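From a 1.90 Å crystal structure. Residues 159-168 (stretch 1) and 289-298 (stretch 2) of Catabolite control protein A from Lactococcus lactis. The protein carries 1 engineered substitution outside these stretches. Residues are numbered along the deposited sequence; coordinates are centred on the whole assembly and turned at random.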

# COMPACT_ATOMS: atom_id res chain seq x y z
N SER D 159 -15.67 -18.92 4.66
CA SER D 159 -14.88 -18.09 3.73
C SER D 159 -15.72 -17.01 3.03
O SER D 159 -16.93 -17.13 2.90
CB SER D 159 -14.17 -18.97 2.69
OG SER D 159 -15.03 -19.40 1.64
N VAL D 160 -15.05 -15.93 2.66
CA VAL D 160 -15.65 -14.84 1.89
C VAL D 160 -14.74 -14.53 0.69
O VAL D 160 -13.55 -14.23 0.86
CB VAL D 160 -15.86 -13.59 2.74
CG1 VAL D 160 -16.69 -12.53 1.96
CG2 VAL D 160 -16.55 -13.97 4.04
N ASN D 161 -15.33 -14.55 -0.51
CA ASN D 161 -14.60 -14.44 -1.77
C ASN D 161 -15.50 -13.82 -2.83
O ASN D 161 -16.71 -13.70 -2.61
CB ASN D 161 -14.14 -15.84 -2.26
CG ASN D 161 -13.07 -16.47 -1.39
OD1 ASN D 161 -11.86 -16.22 -1.56
ND2 ASN D 161 -13.49 -17.31 -0.48
N ILE D 162 -14.92 -13.43 -3.97
CA ILE D 162 -15.67 -13.27 -5.23
C ILE D 162 -15.78 -14.62 -5.94
O ILE D 162 -15.22 -15.61 -5.47
CB ILE D 162 -15.12 -12.13 -6.18
CG1 ILE D 162 -13.75 -12.46 -6.79
CG2 ILE D 162 -15.12 -10.78 -5.47
CD1 ILE D 162 -13.53 -11.85 -8.15
N ASP D 163 -16.54 -14.65 -7.04
CA ASP D 163 -16.66 -15.81 -7.94
C ASP D 163 -15.48 -15.72 -8.94
O ASP D 163 -15.54 -15.03 -9.95
CB ASP D 163 -18.04 -15.80 -8.64
CG ASP D 163 -18.26 -16.99 -9.55
OD1 ASP D 163 -17.29 -17.70 -9.85
OD2 ASP D 163 -19.42 -17.24 -9.96
N TYR D 164 -14.38 -16.39 -8.61
CA TYR D 164 -13.15 -16.32 -9.46
C TYR D 164 -13.32 -16.92 -10.87
O TYR D 164 -12.70 -16.47 -11.85
CB TYR D 164 -11.98 -16.99 -8.75
CG TYR D 164 -11.67 -16.41 -7.38
CD1 TYR D 164 -11.10 -15.14 -7.25
CD2 TYR D 164 -11.93 -17.12 -6.23
CE1 TYR D 164 -10.81 -14.61 -6.02
CE2 TYR D 164 -11.64 -16.58 -4.97
CZ TYR D 164 -11.07 -15.33 -4.88
OH TYR D 164 -10.77 -14.77 -3.64
N HIS D 165 -14.14 -17.95 -10.95
CA HIS D 165 -14.48 -18.60 -12.22
C HIS D 165 -15.13 -17.58 -13.18
O HIS D 165 -14.65 -17.34 -14.30
CB HIS D 165 -15.41 -19.77 -11.96
CG HIS D 165 -15.94 -20.41 -13.19
ND1 HIS D 165 -17.02 -19.90 -13.89
CD2 HIS D 165 -15.57 -21.53 -13.85
CE1 HIS D 165 -17.28 -20.68 -14.93
NE2 HIS D 165 -16.42 -21.68 -14.92
N LEU D 166 -16.18 -16.94 -12.71
CA LEU D 166 -16.90 -15.96 -13.52
C LEU D 166 -16.01 -14.77 -13.90
O LEU D 166 -16.02 -14.32 -15.06
CB LEU D 166 -18.19 -15.53 -12.80
CG LEU D 166 -19.07 -14.47 -13.47
CD1 LEU D 166 -19.63 -15.01 -14.78
CD2 LEU D 166 -20.19 -14.07 -12.52
N ALA D 167 -15.25 -14.23 -12.94
CA ALA D 167 -14.32 -13.13 -13.23
C ALA D 167 -13.27 -13.51 -14.29
O ALA D 167 -12.99 -12.72 -15.19
CB ALA D 167 -13.63 -12.66 -11.93
N ALA D 168 -12.71 -14.71 -14.19
CA ALA D 168 -11.72 -15.20 -15.16
C ALA D 168 -12.37 -15.45 -16.55
O ALA D 168 -11.76 -15.15 -17.57
CB ALA D 168 -11.03 -16.47 -14.63
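Stretch 2 (289-298) SVNQPLYDLG

Two strand-to-helix segments far apart in sequence can pack with no direct hydrogen bond between them, mainly through apolar side chains, and these stretches of catabolite control protein A are a clear example. Stretch 1 runs from a strand that includes Ser159 and Val160, through a short turn, into a helix from Tyr164 onward; stretch 2 repeats the plan, with a strand at 289-291, a turn at Gln292 and Pro293, and a helix from Leu294 that continues beyond Gly298. The order of contacts is reversed between them: Val160 lies nearest Leu297 (CA to CA 6.1 Å), Ile162 nearest Gln292 (6.9 Å) and Ala167 nearest Val290 (6.9 Å). Each strand thus faces the helix of the other, and the turns meet in the middle. No direct hydrogen bond joins the two stretches.

Ile162 is the centre of the contact. Its CB points toward stretch 2, and with chi1 p and chi2 t its CD1 reaches CG of Gln292 at 3.8 Å and CG1 of Val290 at 4.1 Å, while its CG2 rests 3.7 Å from CD of Pro293. At one end, CG1 of Val160 meets CD2 of Leu297 at 3.8 Å; the leucine CB leaves sideways, but its m,t rotamer brings the tip back to the strand. At the other, CB of Ala167 packs against CG2 of Val290 at 4.1 Å.

Polar groups in this apolar setting are served by a water, which accepts from Ile162 N (3.0 Å to the water O) and donates to Tyr164 OH (2.6 Å from the water O) and Gln292 OE1 (3.0 Å from the water O), so it bridges the stretches. Tyr164 OH in turn donates to Asn161 OD1 at 2.8 Å, while NE2 of Gln292 lies at the tyrosine ring edge, 4.3 Å from CE1 of Tyr164.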

# COMPACT_ATOMS: atom_id res chain seq x y z
N SER D 289 -9.19 -3.62 -14.90
CA SER D 289 -9.18 -4.61 -13.81
C SER D 289 -10.58 -5.12 -13.45
O SER D 289 -11.54 -4.37 -13.48
CB SER D 289 -8.53 -3.99 -12.54
OG SER D 289 -8.13 -4.96 -11.61
N VAL D 290 -10.66 -6.39 -13.06
CA VAL D 290 -11.74 -6.85 -12.20
C VAL D 290 -11.69 -6.02 -10.90
O VAL D 290 -10.62 -5.87 -10.27
CB VAL D 290 -11.57 -8.37 -11.86
CG1 VAL D 290 -12.52 -8.83 -10.75
CG2 VAL D 290 -11.73 -9.22 -13.13
N ASN D 291 -12.84 -5.44 -10.52
CA ASN D 291 -13.00 -4.76 -9.24
C ASN D 291 -13.58 -5.73 -8.19
O ASN D 291 -14.75 -6.15 -8.31
CB ASN D 291 -13.90 -3.53 -9.39
CG ASN D 291 -13.94 -2.67 -8.12
OD1 ASN D 291 -12.94 -2.10 -7.69
ND2 ASN D 291 -15.12 -2.57 -7.51
N GLN D 292 -12.78 -6.08 -7.19
CA GLN D 292 -13.26 -6.84 -6.04
C GLN D 292 -13.63 -5.84 -4.96
O GLN D 292 -12.94 -4.81 -4.78
CB GLN D 292 -12.21 -7.80 -5.52
CG GLN D 292 -11.77 -8.88 -6.53
CD GLN D 292 -10.85 -9.91 -5.88
OE1 GLN D 292 -10.98 -10.20 -4.70
NE2 GLN D 292 -9.90 -10.44 -6.63
N PRO D 293 -14.72 -6.12 -4.21
CA PRO D 293 -15.18 -5.23 -3.14
C PRO D 293 -14.38 -5.50 -1.86
O PRO D 293 -14.87 -6.10 -0.90
CB PRO D 293 -16.66 -5.59 -3.03
CG PRO D 293 -16.64 -7.08 -3.28
CD PRO D 293 -15.60 -7.29 -4.36
N LEU D 294 -13.13 -5.02 -1.84
CA LEU D 294 -12.16 -5.40 -0.81
C LEU D 294 -12.57 -5.03 0.63
O LEU D 294 -12.48 -5.84 1.53
CB LEU D 294 -10.81 -4.81 -1.15
CG LEU D 294 -10.11 -5.27 -2.46
CD1 LEU D 294 -8.75 -4.63 -2.50
CD2 LEU D 294 -9.99 -6.76 -2.55
N TYR D 295 -12.99 -3.79 0.85
CA TYR D 295 -13.51 -3.41 2.16
C TYR D 295 -14.66 -4.33 2.61
O TYR D 295 -14.68 -4.78 3.74
CB TYR D 295 -13.98 -1.96 2.13
CG TYR D 295 -14.52 -1.46 3.46
CD1 TYR D 295 -13.67 -0.87 4.38
CD2 TYR D 295 -15.86 -1.58 3.79
CE1 TYR D 295 -14.15 -0.40 5.60
CE2 TYR D 295 -16.35 -1.12 5.01
CZ TYR D 295 -15.48 -0.53 5.91
OH TYR D 295 -15.95 -0.06 7.12
N ASP D 296 -15.58 -4.61 1.71
CA ASP D 296 -16.74 -5.47 2.01
C ASP D 296 -16.37 -6.92 2.29
O ASP D 296 -17.01 -7.59 3.08
CB ASP D 296 -17.72 -5.40 0.85
CG ASP D 296 -18.42 -4.06 0.74
OD1 ASP D 296 -18.51 -3.34 1.78
OD2 ASP D 296 -18.93 -3.74 -0.35
N LEU D 297 -15.33 -7.42 1.63
CA LEU D 297 -14.85 -8.76 1.91
C LEU D 297 -14.45 -8.90 3.37
O LEU D 297 -14.81 -9.90 4.01
CB LEU D 297 -13.65 -9.12 0.99
CG LEU D 297 -13.89 -9.39 -0.49
CD1 LEU D 297 -12.58 -9.47 -1.22
CD2 LEU D 297 -14.68 -10.69 -0.72
N GLY D 298 -13.68 -7.93 3.88
CA GLY D 298 -13.30 -7.83 5.30
C GLY D 298 -14.48 -7.61 6.27
O GLY D 298 -14.59 -8.29 7.29
O HOH W 1 -12.14 -12.59 -3.36